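Local coordinates for protein beta-hexosaminidase (Neisseria gonorrhoeae, PDB 6JTJ) that probably cleaves terminal beta-1,4-linked N-acetylglucosamine from peptidoglycan fragments during recycling of the cell wall, at residues P165-D170 / E187-L192. Residues are numbered along the deposited sequence; the frame is centred on the assembly and turned at random.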
loop_
_atom_site.group_PDB
_atom_site.type_symbol
_atom_site.label_atom_id
_atom_site.label_comp_id
_atom_site.label_asym_id
_atom_site.label_seq_id
_atom_site.Cartn_x
_atom_site.Cartn_y
_atom_site.Cartn_z
ATOM N N PRO C 165 14.860 -5.916 -7.601
ATOM C CA PRO C 165 14.262 -4.603 -7.487
ATOM C C PRO C 165 12.852 -4.420 -8.023
ATOM O O PRO C 165 12.411 -5.132 -8.935
ATOM C CB PRO C 165 15.169 -3.766 -8.349
ATOM C CG PRO C 165 15.505 -4.677 -9.489
ATOM C CD PRO C 165 15.642 -6.036 -8.851
ATOM N N VAL C 166 12.203 -3.387 -7.493
ATOM C CA VAL C 166 11.013 -2.814 -8.082
ATOM C C VAL C 166 11.362 -2.143 -9.415
ATOM O O VAL C 166 12.245 -1.292 -9.466
ATOM C CB VAL C 166 10.388 -1.788 -7.120
ATOM C CG1 VAL C 166 9.257 -1.018 -7.790
ATOM C CG2 VAL C 166 9.871 -2.503 -5.884
ATOM N N LEU C 167 10.667 -2.544 -10.470
ATOM C CA LEU C 167 10.841 -2.022 -11.815
ATOM C C LEU C 167 9.639 -1.203 -12.261
ATOM O O LEU C 167 9.578 -0.709 -13.386
ATOM C CB LEU C 167 11.033 -3.186 -12.781
ATOM C CG LEU C 167 12.223 -4.095 -12.518
ATOM C CD1 LEU C 167 12.301 -5.215 -13.557
ATOM C CD2 LEU C 167 13.519 -3.311 -12.525
ATOM N N ASP C 168 8.672 -1.050 -11.361
ATOM C CA ASP C 168 7.515 -0.213 -11.610
ATOM C C ASP C 168 7.959 1.231 -11.843
ATOM O O ASP C 168 8.918 1.699 -11.222
ATOM C CB ASP C 168 6.568 -0.261 -10.406
ATOM C CG ASP C 168 6.119 -1.687 -10.076
ATOM O OD1 ASP C 168 5.727 -2.431 -11.009
ATOM O OD2 ASP C 168 6.115 -2.030 -8.868
ATOM N N LEU C 169 7.262 1.919 -12.738
ATOM C CA LEU C 169 7.601 3.302 -13.062
ATOM C C LEU C 169 6.794 4.250 -12.162
ATOM O O LEU C 169 5.635 4.004 -11.871
ATOM C CB LEU C 169 7.256 3.625 -14.512
ATOM C CG LEU C 169 7.771 2.687 -15.610
ATOM C CD1 LEU C 169 7.399 3.239 -16.989
ATOM C CD2 LEU C 169 9.274 2.507 -15.503
ATOM N N ASP C 170 7.421 5.330 -11.744
ATOM C CA ASP C 170 6.743 6.310 -10.949
ATOM C C ASP C 170 5.905 7.251 -11.810
ATOM O O ASP C 170 6.360 8.315 -12.158
ATOM C CB ASP C 170 7.729 7.125 -10.121
ATOM C CG ASP C 170 6.998 8.101 -9.183
ATOM O OD1 ASP C 170 5.814 7.865 -8.861
ATOM O OD2 ASP C 170 7.605 9.071 -8.733
ATOM N N GLU C 187 13.992 4.380 -19.008
ATOM C CA GLU C 187 15.448 4.252 -19.190
ATOM C C GLU C 187 16.205 4.374 -17.882
ATOM O O GLU C 187 17.138 3.620 -17.608
ATOM C CB GLU C 187 15.991 5.289 -20.188
ATOM C CG GLU C 187 17.482 5.013 -20.549
ATOM C CD GLU C 187 17.735 3.685 -21.287
ATOM O OE1 GLU C 187 16.814 3.118 -21.930
ATOM O OE2 GLU C 187 18.888 3.195 -21.226
ATOM N N ALA C 188 15.825 5.343 -17.064
ATOM C CA ALA C 188 16.454 5.477 -15.752
ATOM C C ALA C 188 16.188 4.228 -14.895
ATOM O O ALA C 188 17.085 3.711 -14.222
ATOM C CB ALA C 188 15.934 6.721 -15.044
ATOM N N VAL C 189 14.952 3.749 -14.925
ATOM C CA VAL C 189 14.599 2.573 -14.108
ATOM C C VAL C 189 15.443 1.372 -14.537
ATOM O O VAL C 189 16.059 0.710 -13.713
ATOM C CB VAL C 189 13.099 2.251 -14.189
ATOM C CG1 VAL C 189 12.796 0.903 -13.526
ATOM C CG2 VAL C 189 12.288 3.358 -13.531
ATOM N N ALA C 190 15.494 1.129 -15.833
ATOM C CA ALA C 190 16.231 -0.022 -16.376
ATOM C C ALA C 190 17.683 0.043 -16.006
ATOM O O ALA C 190 18.253 -0.915 -15.484
ATOM C CB ALA C 190 16.077 -0.098 -17.893
ATOM N N ARG C 191 18.296 1.199 -16.197
ATOM C CA ARG C 191 19.730 1.310 -15.929
ATOM C C ARG C 191 20.064 1.244 -14.439
ATOM O O ARG C 191 21.035 0.590 -14.049
ATOM C CB ARG C 191 20.305 2.569 -16.594
ATOM C CG ARG C 191 20.159 2.525 -18.150
ATOM C CD ARG C 191 21.495 2.239 -18.814
ATOM N NE ARG C 191 22.236 1.075 -18.345
ATOM C CZ ARG C 191 22.299 -0.134 -18.914
ATOM N NH1 ARG C 191 21.585 -0.448 -19.984
ATOM N NH2 ARG C 191 23.106 -1.050 -18.371
ATOM N N LEU C 192 19.256 1.879 -13.585
ATOM C CA LEU C 192 19.511 1.773 -12.148
ATOM C C LEU C 192 19.303 0.349 -11.672
ATOM O O LEU C 192 20.051 -0.163 -10.836
ATOM C CB LEU C 192 18.620 2.747 -11.370
ATOM C CG LEU C 192 18.970 4.214 -11.661
ATOM C CD1 LEU C 192 17.870 5.153 -11.186
ATOM C CD2 LEU C 192 20.298 4.556 -10.994
#
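Leu167 and Val189 are the residues whose CA atoms come nearest, 6.4 Å apart, where the irregular segment 165-170 runs past a turn of helix 186-202. No hydrogen bond joins the two segments, and a single helix residue, Val189, makes the contact by directing its CB toward the loop. Its two methyls divide the work. CG1, set anti to the backbone N (chi1 171°), reaches the loop backbone. There it lies 3.6 Å from Leu167 O. The Leu167 side chain adds a looser touch, its CD2 lying 4.4 Å from Val189 CG1. CG2 turns to the next leucine along, with Leu169 CD2 at 3.7 Å. Leu169 arrives at an angle across the valine, and the same CD2 lies 4.1 Å from Val189 CB. In this glycoside hydrolase family 3 barrel the loop follows strand 161-162 and leads on to the helix, and the valine packs on the loop whose Asp168 lies near the bound sugar. Between the two leucines, the CB of Asp168 heads away from the helix: OD2 is hydrogen-bonded to ND1 of His211, predicted to bind substrate, and OD1 to the backbone N of His215. Each carboxylate oxygen thus has a hydrogen-bond partner, and the side chain lies about 6 Å from a bound N-acetylglucosamine. Leu167 also packs on Phe244 and Met247 of helix 242-249, and Asp170 forms a salt bridge with Arg110 of the second subunit.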